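PDB 3BJX: halocarboxylic acid dehalogenase DehI from Pseudomonas putida, which probably hydrolyses the carbon-halogen bond of 2-haloalkanoic acids, releasing halide. Local coordinates for residues Phe125-Asn129 with Ile291-Thr295; Leu239-Arg244 with Gln281-Ala285. All coordinates share one frame; numbering follows the deposited sequence.

Contact 1: residues Phe125-Asn129 with Ile291-Thr295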
loop_
_atom_site.group_PDB
_atom_site.type_symbol
_atom_site.label_atom_id
_atom_site.label_comp_id
_atom_site.label_asym_id
_atom_site.label_seq_id
_atom_site.Cartn_x
_atom_site.Cartn_y
_atom_site.Cartn_z
ATOM N N PHE A 125 -10.952 19.784 -4.797
ATOM C CA PHE A 125 -10.385 18.479 -4.538
ATOM C C PHE A 125 -10.825 17.472 -5.562
ATOM O O PHE A 125 -9.992 16.706 -6.025
ATOM C CB PHE A 125 -10.698 17.978 -3.123
ATOM C CG PHE A 125 -9.812 18.572 -2.083
ATOM C CD1 PHE A 125 -8.526 18.126 -1.933
ATOM C CD2 PHE A 125 -10.258 19.620 -1.284
ATOM C CE1 PHE A 125 -7.694 18.696 -0.991
ATOM C CE2 PHE A 125 -9.424 20.190 -0.354
ATOM C CZ PHE A 125 -8.144 19.742 -0.211
ATOM N N ASN A 126 -12.124 17.460 -5.890
ATOM C CA ASN A 126 -12.649 16.678 -7.020
ATOM C C ASN A 126 -11.853 16.864 -8.291
ATOM O O ASN A 126 -11.640 15.905 -9.017
ATOM C CB ASN A 126 -14.130 16.988 -7.282
ATOM C CG ASN A 126 -15.008 16.518 -6.163
ATOM O OD1 ASN A 126 -14.547 15.745 -5.318
ATOM N ND2 ASN A 126 -16.261 16.984 -6.118
ATOM N N TYR A 127 -11.416 18.100 -8.541
ATOM C CA TYR A 127 -10.597 18.425 -9.700
ATOM C C TYR A 127 -9.158 17.906 -9.623
ATOM O O TYR A 127 -8.652 17.349 -10.595
ATOM C CB TYR A 127 -10.587 19.940 -9.978
ATOM C CG TYR A 127 -9.753 20.287 -11.179
ATOM C CD1 TYR A 127 -10.237 20.048 -12.459
ATOM C CD2 TYR A 127 -8.474 20.807 -11.044
ATOM C CE1 TYR A 127 -9.485 20.333 -13.581
ATOM C CE2 TYR A 127 -7.689 21.096 -12.175
ATOM C CZ TYR A 127 -8.214 20.854 -13.449
ATOM O OH TYR A 127 -7.493 21.121 -14.607
ATOM N N GLY A 128 -8.485 18.115 -8.491
ATOM C CA GLY A 128 -7.089 17.738 -8.407
ATOM C C GLY A 128 -6.815 16.301 -8.020
ATOM O O GLY A 128 -5.745 15.785 -8.311
ATOM N N ASN A 129 -7.778 15.664 -7.358
ATOM C CA ASN A 129 -7.586 14.351 -6.736
ATOM C C ASN A 129 -7.198 13.302 -7.768
ATOM O O ASN A 129 -6.158 12.668 -7.610
ATOM C CB ASN A 129 -8.805 13.935 -5.870
ATOM C CG ASN A 129 -8.649 14.306 -4.392
ATOM O OD1 ASN A 129 -7.574 14.724 -3.956
ATOM N ND2 ASN A 129 -9.720 14.143 -3.614
ATOM N N ILE A 291 -14.754 11.709 -1.580
ATOM C CA ILE A 291 -15.076 13.137 -1.725
ATOM C C ILE A 291 -16.047 13.366 -2.869
ATOM O O ILE A 291 -16.951 14.192 -2.756
ATOM C CB ILE A 291 -13.777 14.025 -1.855
ATOM C CG1 ILE A 291 -12.885 13.846 -0.612
ATOM C CG2 ILE A 291 -14.105 15.491 -2.102
ATOM C CD1 ILE A 291 -13.477 14.287 0.691
ATOM N N ILE A 292 -15.880 12.621 -3.960
ATOM C CA ILE A 292 -16.878 12.644 -5.009
ATOM C C ILE A 292 -18.200 12.098 -4.479
ATOM O O ILE A 292 -19.253 12.624 -4.818
ATOM C CB ILE A 292 -16.404 11.896 -6.301
ATOM C CG1 ILE A 292 -15.426 12.785 -7.077
ATOM C CG2 ILE A 292 -17.592 11.505 -7.205
ATOM C CD1 ILE A 292 -14.843 12.140 -8.259
ATOM N N HIS A 293 -18.146 11.058 -3.634
ATOM C CA HIS A 293 -19.357 10.586 -2.962
ATOM C C HIS A 293 -20.063 11.639 -2.142
ATOM O O HIS A 293 -21.260 11.815 -2.290
ATOM C CB HIS A 293 -19.131 9.355 -2.093
ATOM C CG HIS A 293 -20.410 8.679 -1.706
ATOM N ND1 HIS A 293 -21.288 8.166 -2.640
ATOM C CD2 HIS A 293 -20.975 8.459 -0.493
ATOM C CE1 HIS A 293 -22.329 7.647 -2.014
ATOM N NE2 HIS A 293 -22.166 7.816 -0.714
ATOM N N ILE A 294 -19.336 12.341 -1.284
ATOM C CA ILE A 294 -19.911 13.452 -0.519
ATOM C C ILE A 294 -20.502 14.516 -1.456
ATOM O O ILE A 294 -21.618 14.968 -1.263
ATOM C CB ILE A 294 -18.835 14.078 0.407
ATOM C CG1 ILE A 294 -18.508 13.132 1.570
ATOM C CG2 ILE A 294 -19.255 15.451 0.921
ATOM C CD1 ILE A 294 -17.148 13.398 2.253
ATOM N N THR A 295 -19.743 14.903 -2.475
ATOM C CA THR A 295 -20.215 15.852 -3.491
ATOM C C THR A 295 -21.521 15.430 -4.138
ATOM O O THR A 295 -22.407 16.263 -4.347
ATOM C CB THR A 295 -19.154 16.089 -4.563
ATOM O OG1 THR A 295 -17.900 16.347 -3.914
ATOM C CG2 THR A 295 -19.506 17.285 -5.434
#
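F125 brings its CB toward the CG2 methyl of I291, 4.3 Å away, while its ring leads off to meet W49 and helix 203-208; the large ring can touch both while CB packs on I291. One residue on, N126 carries the contact. With CG beside the backbone N (chi1 -67°), its amide reaches across to the other helix, and ND2 donates to OG1 of T295 at 2.8 Å in an almost straight bond, the acceptor lying in the amide plane. The other end of the amide, OD1, rests against I291 CG2 at 3.3 Å and I292 CG1 at 3.6 Å, so the isoleucines wall in the group that the threonine grips. T295 is itself held: OG1 donates to the carbonyl O of I291 at 2.6 Å, leaving the hydroxyl oxygen to accept from N126. A hydroxyl can both donate and accept, and T295 CG2 also packs against N126 ND2. At N129 the side chain only approaches I291, ND2 to CG1 4.4 Å, and gives its hydrogen bond to D204. The two segments run nearly antiparallel, at 152°, joining helices 112-143 and 267-299 in the interior, with helix 203-208 against F125 and I291 and helix 212-223 beyond I294.

Contact 2: residues Leu239-Arg244 with Gln281-Ala285. Unlike the reference sequence in segment 239-244: R244 (reference Pro).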
loop_
_atom_site.group_PDB
_atom_site.type_symbol
_atom_site.label_atom_id
_atom_site.label_comp_id
_atom_site.label_asym_id
_atom_site.label_seq_id
_atom_site.Cartn_x
_atom_site.Cartn_y
_atom_site.Cartn_z
ATOM N N LEU A 239 -9.951 2.267 -10.119
ATOM C CA LEU A 239 -9.210 3.503 -10.289
ATOM C C LEU A 239 -7.720 3.282 -10.302
ATOM O O LEU A 239 -7.040 3.803 -11.186
ATOM C CB LEU A 239 -9.558 4.488 -9.176
ATOM C CG LEU A 239 -10.465 5.653 -9.537
ATOM C CD1 LEU A 239 -11.653 5.175 -10.318
ATOM C CD2 LEU A 239 -10.886 6.382 -8.248
ATOM N N VAL A 240 -7.212 2.522 -9.326
ATOM C CA VAL A 240 -5.783 2.164 -9.261
ATOM C C VAL A 240 -5.297 1.556 -10.589
ATOM O O VAL A 240 -4.299 2.002 -11.157
ATOM C CB VAL A 240 -5.447 1.187 -8.052
ATOM C CG1 VAL A 240 -4.018 0.757 -8.097
ATOM C CG2 VAL A 240 -5.742 1.818 -6.718
ATOM N N THR A 241 -6.028 0.552 -11.068
ATOM C CA THR A 241 -5.754 -0.142 -12.331
ATOM C C THR A 241 -5.855 0.792 -13.540
ATOM O O THR A 241 -4.927 0.883 -14.331
ATOM C CB THR A 241 -6.745 -1.282 -12.548
ATOM O OG1 THR A 241 -6.723 -2.175 -11.426
ATOM C CG2 THR A 241 -6.392 -2.043 -13.791
ATOM N N ARG A 242 -6.983 1.486 -13.673
ATOM C CA ARG A 242 -7.195 2.408 -14.784
ATOM C C ARG A 242 -6.114 3.491 -14.886
ATOM O O ARG A 242 -5.556 3.701 -15.961
ATOM C CB ARG A 242 -8.593 3.021 -14.718
ATOM C CG ARG A 242 -8.963 3.902 -15.927
ATOM C CD ARG A 242 -8.755 3.140 -17.224
ATOM N NE ARG A 242 -9.032 3.971 -18.384
ATOM C CZ ARG A 242 -8.407 3.850 -19.547
ATOM N NH1 ARG A 242 -7.449 2.936 -19.696
ATOM N NH2 ARG A 242 -8.748 4.646 -20.556
ATOM N N ALA A 243 -5.822 4.158 -13.766
ATOM C CA ALA A 243 -4.719 5.121 -13.669
ATOM C C ALA A 243 -3.368 4.541 -14.102
ATOM O O ALA A 243 -2.567 5.246 -14.699
ATOM C CB ALA A 243 -4.629 5.685 -12.259
ATOM N N ARG A 244 -3.137 3.260 -13.791
ATOM C CA ARG A 244 -1.936 2.490 -14.194
ATOM C C ARG A 244 -1.846 2.424 -15.714
ATOM O O ARG A 244 -0.806 2.690 -16.270
ATOM C CB ARG A 244 -1.943 1.086 -13.535
ATOM C CG ARG A 244 -0.736 0.147 -13.803
ATOM C CD ARG A 244 -0.702 -1.039 -12.781
ATOM N NE ARG A 244 0.115 -0.752 -11.558
ATOM C CZ ARG A 244 -0.179 -1.079 -10.289
ATOM N NH1 ARG A 244 -1.312 -1.710 -9.981
ATOM N NH2 ARG A 244 0.670 -0.753 -9.325
ATOM N N GLN A 281 -0.982 5.455 -4.197
ATOM C CA GLN A 281 -1.909 5.023 -5.272
ATOM C C GLN A 281 -3.295 4.699 -4.707
ATOM O O GLN A 281 -4.306 5.186 -5.210
ATOM C CB GLN A 281 -1.368 3.811 -6.030
ATOM C CG GLN A 281 -0.031 4.014 -6.711
ATOM C CD GLN A 281 0.407 2.805 -7.489
ATOM O OE1 GLN A 281 1.236 2.007 -7.034
ATOM N NE2 GLN A 281 -0.131 2.656 -8.670
ATOM N N ARG A 282 -3.326 3.896 -3.641
ATOM C CA ARG A 282 -4.580 3.430 -3.040
ATOM C C ARG A 282 -5.241 4.519 -2.210
ATOM O O ARG A 282 -6.470 4.603 -2.163
ATOM C CB ARG A 282 -4.342 2.191 -2.163
ATOM C CG ARG A 282 -4.161 0.899 -2.901
ATOM C CD ARG A 282 -2.767 0.738 -3.481
ATOM N NE ARG A 282 -2.661 -0.515 -4.218
ATOM C CZ ARG A 282 -1.678 -0.814 -5.054
ATOM N NH1 ARG A 282 -0.660 0.028 -5.223
ATOM N NH2 ARG A 282 -1.693 -1.983 -5.689
ATOM N N PHE A 283 -4.422 5.347 -1.567
ATOM C CA PHE A 283 -4.902 6.412 -0.694
ATOM C C PHE A 283 -5.669 7.440 -1.500
ATOM O O PHE A 283 -6.826 7.771 -1.159
ATOM C CB PHE A 283 -3.736 7.038 0.088
ATOM C CG PHE A 283 -4.141 8.175 1.015
ATOM C CD1 PHE A 283 -4.281 7.960 2.378
ATOM C CD2 PHE A 283 -4.367 9.457 0.522
ATOM C CE1 PHE A 283 -4.644 8.982 3.238
ATOM C CE2 PHE A 283 -4.732 10.501 1.375
ATOM C CZ PHE A 283 -4.874 10.255 2.733
ATOM N N ILE A 284 -5.027 7.926 -2.574
ATOM C CA ILE A 284 -5.625 8.901 -3.494
ATOM C C ILE A 284 -6.865 8.330 -4.161
ATOM O O ILE A 284 -7.907 8.994 -4.194
ATOM C CB ILE A 284 -4.679 9.348 -4.624
ATOM C CG1 ILE A 284 -3.282 9.706 -4.107
ATOM C CG2 ILE A 284 -5.334 10.510 -5.426
ATOM C CD1 ILE A 284 -3.157 11.032 -3.487
ATOM N N ALA A 285 -6.760 7.127 -4.729
ATOM C CA ALA A 285 -7.965 6.428 -5.238
ATOM C C ALA A 285 -9.094 6.464 -4.199
ATOM O O ALA A 285 -10.204 6.904 -4.518
ATOM C CB ALA A 285 -7.669 5.002 -5.674
HETATM O O HOH W 1 -2.867 3.578 -9.715
#
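The two methyls of V240 touch different residues of helix 267-299. CG1 stands 4.1 Å above the guanidinium plane of R282, over its centre, and the two side chains cross at about a right angle. R282 gets there by a bend at chi2 (79°), which turns its end back from a CB directed away from the contact. CG2 of V240 packs 3.9 Å from CB of A285, and L239 brings its own CB to 4.0 Å from the same methyl; alanine's single methyl leaves room for both side chains, the axes of the two segments being 9.8 Å apart. Beside this apolar patch, Q281 and R244 meet almost perpendicularly, amide and guanidinium planes 85° apart, with NE2 of Q281 over one face of the arginine at 3.6 Å from NH2. No hydrogen bond joins them; instead NE2 donates to a water at 3.1 Å, which donates in turn to the carbonyl O of V240. A leucine in place of Q281 would probably leave that water without its donor and S140 without its amide partner. R244 and R282 bring like charges to 4.3 Å, NH1 to NH2; the salt bridge from R244 to E141 would probably balance part of that charge. R244 and Q281 OE1 thus find their strongest polar partners, E141 and S140, on helix 112-143, while the hydrogen-bonded link between the segments runs through the water.

How the contacts relate
Helix 267-299 is common to both contacts: it gives 281-285 to contact 2 and, farther along, 291-295 to contact 1. Its partners differ, helix 112-143 in contact 1 and helix 230-248 in contact 2, and the centres lie about 14 Å apart. In chain order the segments run 125-129, 239-244, 281-285, 291-295, so contact 2 falls wholly within the span that contact 1 brings together. The two contacts also touch, N129 O packing against I284 CG2. In this all-helical fold, helix 267-299 thus packs on two earlier helices, which also meet each other where A243 touches helix 112-143, while contact 2 reaches the second subunit through R244 and R282.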